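Cycloserine biosynthesis protein DcsG (PDB 6JIL) is an ATP-grasp ligase that uses ATP and magnesium to cyclise O-ureido-D-serine into the antibiotic D-cycloserine. Local coordinates at residues Trp88-Arg93 against Glu271-Ser276; Trp57-Arg62 against Asp140-Lys145; Gly253-Val258 against Pro265-Met270. One frame throughout, in Å; residues are numbered along the deposited sequence.

Contact 1 of 3, residues Trp88-Arg93 against Glu271-Ser276; sequences WALDKR and ELCEPS. With MG (magnesium ion), chain I; ADP (adenosine-5'-diphosphate), chain G.
Next to the magnesium site of the ATP-grasp fold, the last turn of helix 83-89 packs against the loop that leaves strand 265-271. Ala89 faces this loop and sets its CB 3.9 Å from Cys273 CB, with Leu272 CB a little farther off. On one flank Leu90 brings CD1 tightly onto Cys273 CB, at 3.3 Å. On the other, Trp88 has CG anti to its backbone N (chi1 -168°), and Leu272 CD1 meets the ring at its edge, 4.0 Å from CZ3. The indole NE1 bonds instead to Asp97, and helix 227-244 touches both Trp88 and Leu272. Polar groups are joined through one water: it accepts from Cys273 N at 2.8 Å and donates to Glu274 OE1 at 3.2 Å, with a weak third bond to Ala89 O at 3.4 Å.

Beyond this packing the two segments diverge but serve the same nucleotide. Lys92 bends at its last torsion, and NZ donates to ADP O2B at 2.9 Å, which probably offsets phosphate charge. Glu271 OE2 binds, at 2.2 Å, the magnesium ion that O2B also ligates. Lysine and acidic ligand meeting around a metal-bound phosphate are typical of the ATP-grasp catalytic site.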
loop_
_atom_site.group_PDB
_atom_site.type_symbol
_atom_site.label_atom_id
_atom_site.label_comp_id
_atom_site.label_asym_id
_atom_site.label_seq_id
_atom_site.Cartn_x
_atom_site.Cartn_y
_atom_site.Cartn_z
ATOM N N TRP A 88 9.608 2.594 5.550
ATOM C CA TRP A 88 8.503 3.478 5.900
ATOM C C TRP A 88 7.200 3.120 5.173
ATOM O O TRP A 88 6.120 3.147 5.772
ATOM C CB TRP A 88 8.894 4.924 5.574
ATOM C CG TRP A 88 7.968 5.967 6.133
ATOM C CD1 TRP A 88 7.867 6.357 7.435
ATOM C CD2 TRP A 88 6.998 6.733 5.411
ATOM N NE1 TRP A 88 6.897 7.314 7.570
ATOM C CE2 TRP A 88 6.345 7.565 6.345
ATOM C CE3 TRP A 88 6.617 6.796 4.067
ATOM C CZ2 TRP A 88 5.328 8.453 5.980
ATOM C CZ3 TRP A 88 5.600 7.680 3.702
ATOM C CH2 TRP A 88 4.969 8.496 4.661
ATOM N N ALA A 89 7.316 2.770 3.893
ATOM C CA ALA A 89 6.160 2.448 3.067
ATOM C C ALA A 89 5.538 1.100 3.360
ATOM O O ALA A 89 4.371 0.887 3.061
ATOM C CB ALA A 89 6.536 2.531 1.582
ATOM N N LEU A 90 6.308 0.186 3.937
ATOM C CA LEU A 90 5.788 -1.145 4.249
ATOM C C LEU A 90 5.222 -1.279 5.654
ATOM O O LEU A 90 5.119 -2.386 6.181
ATOM C CB LEU A 90 6.869 -2.205 4.042
ATOM C CG LEU A 90 7.061 -2.666 2.598
ATOM C CD1 LEU A 90 7.400 -1.483 1.743
ATOM C CD2 LEU A 90 8.157 -3.720 2.526
ATOM N N ASP A 91 4.853 -0.155 6.260
ATOM C CA ASP A 91 4.283 -0.160 7.607
ATOM C C ASP A 91 3.247 0.951 7.712
ATOM O O ASP A 91 3.589 2.132 7.684
ATOM C CB ASP A 91 5.384 0.033 8.652
ATOM C CG ASP A 91 4.857 -0.011 10.080
ATOM O OD1 ASP A 91 5.672 -0.249 10.999
ATOM O OD2 ASP A 91 3.645 0.205 10.294
ATOM N N LYS A 92 1.982 0.561 7.834
ATOM C CA LYS A 92 0.882 1.514 7.899
ATOM C C LYS A 92 0.986 2.577 8.984
ATOM O O LYS A 92 0.114 3.437 9.102
ATOM C CB LYS A 92 -0.449 0.772 8.008
ATOM C CG LYS A 92 -0.905 0.157 6.684
ATOM C CD LYS A 92 -2.209 -0.616 6.851
ATOM C CE LYS A 92 -2.770 -1.070 5.510
ATOM N NZ LYS A 92 -1.796 -1.906 4.757
ATOM N N ARG A 93 2.052 2.525 9.774
ATOM C CA ARG A 93 2.255 3.533 10.800
ATOM C C ARG A 93 2.532 4.877 10.118
ATOM O O ARG A 93 2.566 5.919 10.771
ATOM C CB ARG A 93 3.414 3.137 11.714
ATOM C CG ARG A 93 3.024 2.073 12.724
ATOM C CD ARG A 93 4.205 1.234 13.135
ATOM N NE ARG A 93 5.255 2.021 13.764
ATOM C CZ ARG A 93 6.497 1.584 13.935
ATOM N NH1 ARG A 93 6.828 0.368 13.517
ATOM N NH2 ARG A 93 7.406 2.362 14.512
ATOM N N GLU A 271 0.368 3.233 -0.967
ATOM C CA GLU A 271 1.444 2.320 -1.360
ATOM C C GLU A 271 2.483 2.985 -2.256
ATOM O O GLU A 271 2.196 3.379 -3.392
ATOM C CB GLU A 271 0.854 1.081 -2.043
ATOM C CG GLU A 271 0.228 0.110 -1.052
ATOM C CD GLU A 271 -0.557 -0.993 -1.722
ATOM O OE1 GLU A 271 -0.051 -1.600 -2.685
ATOM O OE2 GLU A 271 -1.685 -1.258 -1.280
ATOM N N LEU A 272 3.702 3.082 -1.739
ATOM C CA LEU A 272 4.788 3.729 -2.455
ATOM C C LEU A 272 5.941 2.814 -2.827
ATOM O O LEU A 272 6.773 3.166 -3.665
ATOM C CB LEU A 272 5.317 4.877 -1.603
ATOM C CG LEU A 272 4.196 5.737 -1.025
ATOM C CD1 LEU A 272 4.786 6.819 -0.157
ATOM C CD2 LEU A 272 3.366 6.329 -2.159
ATOM N N CYS A 273 5.993 1.642 -2.205
ATOM C CA CYS A 273 7.072 0.702 -2.461
ATOM C C CYS A 273 6.779 -0.258 -3.597
ATOM O O CYS A 273 7.461 -0.228 -4.614
ATOM C CB CYS A 273 7.386 -0.089 -1.198
ATOM S SG CYS A 273 8.739 -1.245 -1.412
ATOM N N GLU A 274 5.775 -1.113 -3.410
ATOM C CA GLU A 274 5.379 -2.091 -4.423
ATOM C C GLU A 274 3.857 -2.078 -4.617
ATOM O O GLU A 274 3.173 -3.057 -4.330
ATOM C CB GLU A 274 5.843 -3.487 -4.003
ATOM C CG GLU A 274 5.770 -3.756 -2.508
ATOM C CD GLU A 274 4.411 -3.437 -1.913
ATOM O OE1 GLU A 274 4.061 -2.238 -1.828
ATOM O OE2 GLU A 274 3.689 -4.382 -1.535
ATOM N N PRO A 275 3.313 -0.965 -5.124
ATOM C CA PRO A 275 1.873 -0.839 -5.340
ATOM C C PRO A 275 1.297 -1.462 -6.593
ATOM O O PRO A 275 1.950 -1.542 -7.640
ATOM C CB PRO A 275 1.683 0.659 -5.390
ATOM C CG PRO A 275 2.900 1.074 -6.189
ATOM C CD PRO A 275 3.997 0.292 -5.493
ATOM N N SER A 276 0.059 -1.911 -6.471
ATOM C CA SER A 276 -0.654 -2.395 -7.629
ATOM C C SER A 276 -1.013 -1.008 -8.162
ATOM O O SER A 276 -1.494 -0.154 -7.406
ATOM C CB SER A 276 -1.913 -3.147 -7.216
ATOM O OG SER A 276 -2.882 -3.128 -8.252
HETATM MG MG MG I . -2.227 -2.224 0.643
HETATM P PB ADP G . -4.532 -3.745 2.751
HETATM O O1B ADP G . -5.430 -3.487 1.436
HETATM O O2B ADP G . -3.131 -3.176 2.539
HETATM O O3B ADP G . -4.437 -5.268 2.992
HETATM P PA ADP G . -6.423 -2.036 3.783
HETATM O O1A ADP G . -6.285 -0.852 4.628
HETATM O O2A ADP G . -6.475 -1.551 2.270
HETATM O O3A ADP G . -5.160 -3.028 4.079
HETATM O "O5'" ADP G . -7.772 -2.802 4.210
HETATM C "C5'" ADP G . -8.141 -3.729 3.188
HETATM C "C4'" ADP G . -9.632 -3.543 2.876
HETATM O "O4'" ADP G . -10.405 -3.612 4.095
HETATM C "C3'" ADP G . -9.897 -2.179 2.250
HETATM O "O3'" ADP G . -9.791 -2.219 0.832
HETATM C "C2'" ADP G . -11.307 -1.843 2.741
HETATM O "O2'" ADP G . -12.311 -2.335 1.847
HETATM C "C1'" ADP G . -11.372 -2.517 4.130
HETATM N N9 ADP G . -11.058 -1.552 5.221
HETATM C C8 ADP G . -9.906 -1.487 5.967
HETATM N N7 ADP G . -9.996 -0.557 6.871
HETATM C C5 ADP G . -11.199 0.043 6.776
HETATM C C6 ADP G . -11.929 0.941 7.601
HETATM N N6 ADP G . -11.320 1.568 8.679
HETATM N N1 ADP G . -13.230 1.158 7.327
HETATM C C2 ADP G . -13.846 0.552 6.311
HETATM N N3 ADP G . -13.206 -0.302 5.516
HETATM C C4 ADP G . -11.903 -0.584 5.705
HETATM O O HOH W 1 4.328 0.522 -0.296
HETATM O O HOH W 2 -0.310 -2.897 1.713
#

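Contact 2 of 3, residues Trp57-Arg62 against Asp140-Lys145; sequences WTWAER and DGCYSK. With ADP (adenosine-5'-diphosphate), chain G.
A single water is held between Ala60 O, 2.6 Å away, and Asp140 O, 2.7 Å away; it donates to both carbonyls and so bridges the 3-10 turn after strand 50-55 to the loop after strand 133-138. Beside it the chains come close, and Ala60 CB lies over Gly141 and Cys142. Lys145 runs extended across Ala60, its CD 3.7 Å from Ala60 CB, until the last torsion (chi4 53°) brings NZ near CG of Glu61. The two long side chains cross at about a right angle, and with NZ 4.9 Å from Glu61 OE2 any attraction between them is at longer range.

Farther in, Cys142 SG sits between its own backbone N and carbonyl carbon (chi1 70°), which places the sulfur among Trp57, Trp59 and Ala60. It lies 4.6 Å from the centroid of the Trp59 five-membered ring, approaching obliquely, 43° off the normal. The far end of that indole meets the Asp140-Gly141 peptide obliquely, CH2 being 3.6 Å from Gly141 N, while Asp140 CB meets CZ3 at the ring edge, 4.0 Å away. Both indole nitrogens are tied to Glu274: Trp59 NE1 to its carboxylate, Trp57 NE1 to its carbonyl.

Cys142 to Lys145 form a type I' turn that presents Ser144 N to ADP O3B at 2.7 Å. A turn in the loop between strands 133-138 and 148-151 that offers a backbone amide to the beta phosphate is typical of the phosphate-binding loop of ATP-grasp enzymes.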
loop_
_atom_site.group_PDB
_atom_site.type_symbol
_atom_site.label_atom_id
_atom_site.label_comp_id
_atom_site.label_asym_id
_atom_site.label_seq_id
_atom_site.Cartn_x
_atom_site.Cartn_y
_atom_site.Cartn_z
ATOM N N TRP A 57 4.590 -9.584 -3.379
ATOM C CA TRP A 57 3.533 -9.526 -2.386
ATOM C C TRP A 57 3.464 -10.542 -1.263
ATOM O O TRP A 57 2.657 -10.379 -0.343
ATOM C CB TRP A 57 2.186 -9.393 -3.095
ATOM C CG TRP A 57 2.124 -8.121 -3.917
ATOM C CD1 TRP A 57 2.732 -6.926 -3.630
ATOM C CD2 TRP A 57 1.421 -7.922 -5.147
ATOM N NE1 TRP A 57 2.457 -6.001 -4.606
ATOM C CE2 TRP A 57 1.651 -6.584 -5.549
ATOM C CE3 TRP A 57 0.618 -8.739 -5.949
ATOM C CZ2 TRP A 57 1.108 -6.050 -6.717
ATOM C CZ3 TRP A 57 0.077 -8.207 -7.117
ATOM C CH2 TRP A 57 0.325 -6.875 -7.488
ATOM N N THR A 58 4.303 -11.573 -1.303
ATOM C CA THR A 58 4.282 -12.529 -0.207
ATOM C C THR A 58 5.103 -11.943 0.945
ATOM O O THR A 58 5.287 -12.586 1.974
ATOM C CB THR A 58 4.863 -13.918 -0.608
ATOM O OG1 THR A 58 6.214 -13.775 -1.062
ATOM C CG2 THR A 58 4.020 -14.544 -1.698
ATOM N N TRP A 59 5.591 -10.717 0.771
ATOM C CA TRP A 59 6.373 -10.081 1.828
ATOM C C TRP A 59 5.487 -9.944 3.054
ATOM O O TRP A 59 5.979 -9.883 4.183
ATOM C CB TRP A 59 6.881 -8.695 1.405
ATOM C CG TRP A 59 5.812 -7.638 1.262
ATOM C CD1 TRP A 59 5.162 -7.269 0.115
ATOM C CD2 TRP A 59 5.251 -6.839 2.310
ATOM N NE1 TRP A 59 4.231 -6.296 0.385
ATOM C CE2 TRP A 59 4.262 -6.013 1.725
ATOM C CE3 TRP A 59 5.485 -6.741 3.688
ATOM C CZ2 TRP A 59 3.506 -5.104 2.471
ATOM C CZ3 TRP A 59 4.731 -5.836 4.429
ATOM C CH2 TRP A 59 3.754 -5.031 3.816
ATOM N N ALA A 60 4.176 -9.894 2.825
ATOM C CA ALA A 60 3.206 -9.774 3.906
ATOM C C ALA A 60 3.213 -11.006 4.802
ATOM O O ALA A 60 2.712 -10.961 5.922
ATOM C CB ALA A 60 1.809 -9.561 3.340
ATOM N N GLU A 61 3.770 -12.105 4.296
ATOM C CA GLU A 61 3.855 -13.356 5.047
ATOM C C GLU A 61 5.198 -13.475 5.748
ATOM O O GLU A 61 5.333 -14.214 6.721
ATOM C CB GLU A 61 3.683 -14.556 4.120
ATOM C CG GLU A 61 2.256 -14.852 3.764
ATOM C CD GLU A 61 2.154 -15.817 2.612
ATOM O OE1 GLU A 61 2.862 -16.850 2.636
ATOM O OE2 GLU A 61 1.363 -15.547 1.680
ATOM N N ARG A 62 6.189 -12.752 5.242
ATOM C CA ARG A 62 7.522 -12.775 5.825
ATOM C C ARG A 62 8.176 -11.408 5.654
ATOM O O ARG A 62 9.133 -11.236 4.904
ATOM C CB ARG A 62 8.362 -13.883 5.177
ATOM C CG ARG A 62 8.177 -14.033 3.676
ATOM C CD ARG A 62 8.959 -15.230 3.150
ATOM N NE ARG A 62 8.541 -16.483 3.777
ATOM C CZ ARG A 62 7.368 -17.080 3.563
ATOM N NH1 ARG A 62 6.483 -16.542 2.727
ATOM N NH2 ARG A 62 7.078 -18.218 4.186
ATOM N N ASP A 140 1.870 -4.078 8.825
ATOM C CA ASP A 140 2.704 -4.597 7.748
ATOM C C ASP A 140 2.041 -5.715 6.951
ATOM O O ASP A 140 2.406 -6.887 7.078
ATOM C CB ASP A 140 4.067 -5.059 8.292
ATOM C CG ASP A 140 3.956 -6.126 9.376
ATOM O OD1 ASP A 140 5.009 -6.684 9.752
ATOM O OD2 ASP A 140 2.841 -6.410 9.863
ATOM N N GLY A 141 1.069 -5.338 6.120
ATOM C CA GLY A 141 0.368 -6.309 5.297
ATOM C C GLY A 141 -0.120 -5.718 3.987
ATOM O O GLY A 141 0.181 -4.570 3.662
ATOM N N CYS A 142 -0.864 -6.519 3.231
ATOM C CA CYS A 142 -1.439 -6.101 1.953
ATOM C C CYS A 142 -2.428 -7.153 1.484
ATOM O O CYS A 142 -2.546 -8.230 2.079
ATOM C CB CYS A 142 -0.354 -5.924 0.877
ATOM S SG CYS A 142 0.440 -7.458 0.274
ATOM N N TYR A 143 -3.145 -6.825 0.417
ATOM C CA TYR A 143 -4.112 -7.739 -0.171
ATOM C C TYR A 143 -5.100 -8.297 0.855
ATOM O O TYR A 143 -5.430 -9.481 0.831
ATOM C CB TYR A 143 -3.349 -8.873 -0.854
ATOM C CG TYR A 143 -4.040 -9.444 -2.069
ATOM C CD1 TYR A 143 -4.410 -8.623 -3.133
ATOM C CD2 TYR A 143 -4.310 -10.809 -2.164
ATOM C CE1 TYR A 143 -5.038 -9.151 -4.269
ATOM C CE2 TYR A 143 -4.932 -11.342 -3.286
ATOM C CZ TYR A 143 -5.294 -10.508 -4.335
ATOM O OH TYR A 143 -5.911 -11.043 -5.442
ATOM N N SER A 144 -5.565 -7.435 1.755
ATOM C CA SER A 144 -6.524 -7.820 2.790
ATOM C C SER A 144 -6.007 -8.819 3.833
ATOM O O SER A 144 -6.798 -9.359 4.605
ATOM C CB SER A 144 -7.789 -8.396 2.145
ATOM O OG SER A 144 -8.432 -7.442 1.311
ATOM N N LYS A 145 -4.699 -9.064 3.880
ATOM C CA LYS A 145 -4.160 -10.014 4.853
ATOM C C LYS A 145 -4.466 -9.687 6.322
ATOM O O LYS A 145 -4.208 -8.582 6.800
ATOM C CB LYS A 145 -2.649 -10.159 4.696
ATOM C CG LYS A 145 -2.099 -11.291 5.549
ATOM C CD LYS A 145 -0.597 -11.429 5.447
ATOM C CE LYS A 145 -0.151 -12.694 6.145
ATOM N NZ LYS A 145 -0.926 -13.860 5.615
HETATM P PB ADP G . -4.532 -3.745 2.751
HETATM O O1B ADP G . -5.430 -3.487 1.436
HETATM O O2B ADP G . -3.131 -3.176 2.539
HETATM O O3B ADP G . -4.437 -5.268 2.992
HETATM P PA ADP G . -6.423 -2.036 3.783
HETATM O O1A ADP G . -6.285 -0.852 4.628
HETATM O O2A ADP G . -6.475 -1.551 2.270
HETATM O O3A ADP G . -5.160 -3.028 4.079
HETATM O "O5'" ADP G . -7.772 -2.802 4.210
HETATM C "C5'" ADP G . -8.141 -3.729 3.188
HETATM C "C4'" ADP G . -9.632 -3.543 2.876
HETATM O "O4'" ADP G . -10.405 -3.612 4.095
HETATM C "C3'" ADP G . -9.897 -2.179 2.250
HETATM O "O3'" ADP G . -9.791 -2.219 0.832
HETATM C "C2'" ADP G . -11.307 -1.843 2.741
HETATM O "O2'" ADP G . -12.311 -2.335 1.847
HETATM C "C1'" ADP G . -11.372 -2.517 4.130
HETATM N N9 ADP G . -11.058 -1.552 5.221
HETATM C C8 ADP G . -9.906 -1.487 5.967
HETATM N N7 ADP G . -9.996 -0.557 6.871
HETATM C C5 ADP G . -11.199 0.043 6.776
HETATM C C6 ADP G . -11.929 0.941 7.601
HETATM N N6 ADP G . -11.320 1.568 8.679
HETATM N N1 ADP G . -13.230 1.158 7.327
HETATM C C2 ADP G . -13.846 0.552 6.311
HETATM N N3 ADP G . -13.206 -0.302 5.516
HETATM C C4 ADP G . -11.903 -0.584 5.705
HETATM O O HOH W 3 1.071 -9.288 7.121
#

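Contact 3 of 3, residues Gly253-Val258 against Pro265-Met270; sequences GRVDLV and PMVLEM. With MG (magnesium ion), chain H; MG (magnesium ion), chain I; ADP (adenosine-5'-diphosphate), chain G.
Glu269 carries CG between its backbone N and carbonyl carbon (chi1 76°), Asp256 has CG anti to its carbonyl carbon (chi1 -53°), and the two acids run side by side in the same direction. Asp256 OD2 lies close to Glu269 CG, at 3.0 Å, with the carboxylate planes turned 83° apart. Arg254 NH2 donates to the syn lone pair of Asp256 OD2 at 2.9 Å. The same Arg254 NH2 stops 4.1 Å short of Glu269 OE2; Asp256 thus helps fix the guanidinium beside the metal site, and NH1 of the same group reaches Ser276 O. Glu269 OE2 bridges both magnesium ions, 2.2 Å from the ion that also binds the alpha phosphate and 2.3 Å from the other, which OE1 ligates as well.

Underneath, the strands pair antiparallel. Val258 and Met266 exchange N-H to O bonds both ways, Leu268 N donates to Asp256 O at 2.7 Å, and Asp256 N to Glu269 O at 2.8 Å. The chain turns a corner at Leu268, whose side chain crosses Val258 and reaches ADP. On the opposite face Val255 CG2 packs at 3.4 Å on CE of Met270, a selenomethionine, and Val255 CG1 on Val267, with helix 227-244 lying against Met270. This is the C-terminal beta hairpin of the ATP-grasp domain, which typically supplies acidic magnesium ligands.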
loop_
_atom_site.group_PDB
_atom_site.type_symbol
_atom_site.label_atom_id
_atom_site.label_comp_id
_atom_site.label_asym_id
_atom_site.label_seq_id
_atom_site.Cartn_x
_atom_site.Cartn_y
_atom_site.Cartn_z
ATOM N N GLY A 253 3.044 5.851 -7.144
ATOM C CA GLY A 253 2.429 5.656 -5.851
ATOM C C GLY A 253 0.937 5.563 -6.030
ATOM O O GLY A 253 0.400 5.999 -7.041
ATOM N N ARG A 254 0.264 4.972 -5.058
ATOM C CA ARG A 254 -1.175 4.851 -5.112
ATOM C C ARG A 254 -1.688 5.305 -3.759
ATOM O O ARG A 254 -1.166 4.892 -2.721
ATOM C CB ARG A 254 -1.599 3.401 -5.369
ATOM C CG ARG A 254 -3.038 3.281 -5.870
ATOM C CD ARG A 254 -3.518 1.829 -6.002
ATOM N NE ARG A 254 -3.824 1.236 -4.709
ATOM C CZ ARG A 254 -3.107 0.276 -4.133
ATOM N NH1 ARG A 254 -2.033 -0.211 -4.741
ATOM N NH2 ARG A 254 -3.457 -0.189 -2.940
ATOM N N VAL A 255 -2.696 6.165 -3.776
ATOM C CA VAL A 255 -3.286 6.672 -2.554
ATOM C C VAL A 255 -4.737 6.239 -2.554
ATOM O O VAL A 255 -5.490 6.606 -3.455
ATOM C CB VAL A 255 -3.210 8.202 -2.505
ATOM C CG1 VAL A 255 -3.758 8.710 -1.186
ATOM C CG2 VAL A 255 -1.771 8.648 -2.695
ATOM N N ASP A 256 -5.126 5.445 -1.558
ATOM C CA ASP A 256 -6.501 4.967 -1.474
ATOM C C ASP A 256 -7.333 5.850 -0.540
ATOM O O ASP A 256 -6.974 6.073 0.623
ATOM C CB ASP A 256 -6.520 3.506 -1.020
ATOM C CG ASP A 256 -5.619 2.620 -1.883
ATOM O OD1 ASP A 256 -5.521 2.858 -3.112
ATOM O OD2 ASP A 256 -5.012 1.676 -1.333
ATOM N N LEU A 257 -8.448 6.347 -1.070
ATOM C CA LEU A 257 -9.340 7.242 -0.338
ATOM C C LEU A 257 -10.712 6.679 -0.040
ATOM O O LEU A 257 -11.253 5.899 -0.817
ATOM C CB LEU A 257 -9.536 8.531 -1.137
ATOM C CG LEU A 257 -8.478 9.630 -1.097
ATOM C CD1 LEU A 257 -7.100 9.042 -0.946
ATOM C CD2 LEU A 257 -8.604 10.466 -2.366
ATOM N N VAL A 258 -11.272 7.097 1.090
ATOM C CA VAL A 258 -12.615 6.698 1.491
ATOM C C VAL A 258 -13.371 7.968 1.862
ATOM O O VAL A 258 -12.758 8.986 2.182
ATOM C CB VAL A 258 -12.609 5.710 2.690
ATOM C CG1 VAL A 258 -12.008 4.380 2.256
ATOM C CG2 VAL A 258 -11.838 6.292 3.868
ATOM N N PRO A 265 -12.852 13.425 1.365
ATOM C CA PRO A 265 -12.016 12.218 1.331
ATOM C C PRO A 265 -10.898 12.131 2.363
ATOM O O PRO A 265 -10.323 13.140 2.765
ATOM C CB PRO A 265 -11.476 12.217 -0.096
ATOM C CG PRO A 265 -11.326 13.686 -0.385
ATOM C CD PRO A 265 -12.582 14.295 0.203
HETATM N N MSE A 266 -10.605 10.907 2.797
HETATM C CA MSE A 266 -9.528 10.658 3.750
HETATM C C MSE A 266 -8.753 9.404 3.343
HETATM O O MSE A 266 -9.322 8.438 2.830
HETATM C CB MSE A 266 -10.067 10.534 5.187
HETATM C CG MSE A 266 -11.251 9.599 5.385
HETATM SE SE MSE A 266 -11.957 9.678 7.216
HETATM C CE MSE A 266 -12.958 11.324 7.083
ATOM N N VAL A 267 -7.445 9.439 3.558
ATOM C CA VAL A 267 -6.588 8.328 3.205
ATOM C C VAL A 267 -6.916 7.070 4.000
ATOM O O VAL A 267 -7.075 7.121 5.218
ATOM C CB VAL A 267 -5.111 8.693 3.433
ATOM C CG1 VAL A 267 -4.219 7.513 3.086
ATOM C CG2 VAL A 267 -4.747 9.911 2.594
ATOM N N LEU A 268 -7.032 5.950 3.288
ATOM C CA LEU A 268 -7.308 4.644 3.877
ATOM C C LEU A 268 -5.921 4.050 4.053
ATOM O O LEU A 268 -5.522 3.668 5.146
ATOM C CB LEU A 268 -8.094 3.776 2.893
ATOM C CG LEU A 268 -8.746 2.449 3.308
ATOM C CD1 LEU A 268 -8.926 1.603 2.050
ATOM C CD2 LEU A 268 -7.922 1.705 4.321
ATOM N N GLU A 269 -5.200 3.964 2.939
ATOM C CA GLU A 269 -3.841 3.456 2.926
ATOM C C GLU A 269 -3.148 4.032 1.699
ATOM O O GLU A 269 -3.798 4.549 0.787
ATOM C CB GLU A 269 -3.812 1.924 2.884
ATOM C CG GLU A 269 -4.129 1.302 1.536
ATOM C CD GLU A 269 -3.445 -0.042 1.361
ATOM O OE1 GLU A 269 -2.223 -0.109 1.605
ATOM O OE2 GLU A 269 -4.117 -1.021 0.979
HETATM N N MSE A 270 -1.826 3.942 1.685
HETATM C CA MSE A 270 -1.024 4.475 0.595
HETATM C C MSE A 270 0.124 3.516 0.310
HETATM O O MSE A 270 0.767 3.029 1.235
HETATM C CB MSE A 270 -0.496 5.852 1.000
HETATM C CG MSE A 270 0.661 6.373 0.185
HETATM SE SE MSE A 270 1.281 8.094 0.862
HETATM C CE MSE A 270 0.902 9.160 -0.693
HETATM MG MG MG H . -6.090 -1.648 0.112
HETATM MG MG MG I . -2.227 -2.224 0.643
HETATM P PB ADP G . -4.532 -3.745 2.751
HETATM O O1B ADP G . -5.430 -3.487 1.436
HETATM O O2B ADP G . -3.131 -3.176 2.539
HETATM O O3B ADP G . -4.437 -5.268 2.992
HETATM P PA ADP G . -6.423 -2.036 3.783
HETATM O O1A ADP G . -6.285 -0.852 4.628
HETATM O O2A ADP G . -6.475 -1.551 2.270
HETATM O O3A ADP G . -5.160 -3.028 4.079
HETATM O "O5'" ADP G . -7.772 -2.802 4.210
HETATM C "C5'" ADP G . -8.141 -3.729 3.188
HETATM C "C4'" ADP G . -9.632 -3.543 2.876
HETATM O "O4'" ADP G . -10.405 -3.612 4.095
HETATM C "C3'" ADP G . -9.897 -2.179 2.250
HETATM O "O3'" ADP G . -9.791 -2.219 0.832
HETATM C "C2'" ADP G . -11.307 -1.843 2.741
HETATM O "O2'" ADP G . -12.311 -2.335 1.847
HETATM C "C1'" ADP G . -11.372 -2.517 4.130
HETATM N N9 ADP G . -11.058 -1.552 5.221
HETATM C C8 ADP G . -9.906 -1.487 5.967
HETATM N N7 ADP G . -9.996 -0.557 6.871
HETATM C C5 ADP G . -11.199 0.043 6.776
HETATM C C6 ADP G . -11.929 0.941 7.601
HETATM N N6 ADP G . -11.320 1.568 8.679
HETATM N N1 ADP G . -13.230 1.158 7.327
HETATM C C2 ADP G . -13.846 0.552 6.311
HETATM N N3 ADP G . -13.206 -0.302 5.516
HETATM C C4 ADP G . -11.903 -0.584 5.705
HETATM O O HOH W 4 -7.746 -3.376 -0.324
HETATM O O HOH W 5 -6.814 0.340 -0.851
HETATM O O HOH W 2 -0.310 -2.897 1.713
#

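From the N terminus, the turn at 57-62 follows strand 50-55 of the parallel sheet, and 88-93 begins on the end of helix 83-89. Residues 140-145, in the loop joining strands 133-138 and 148-151 of an antiparallel sheet, then close contact 2. Since contact 1 has opened by then and closes much later, at 271-276, contacts 1 and 2 cross. Contact 3 is a local hairpin on the edge of the five-stranded sheet, nested inside the loop of contact 1 and in series with contact 2. Arg254 of contact 3 forms salt bridges with Glu271 of contact 1. Together the three contacts draw all three sheets around ADP, which every contact touches.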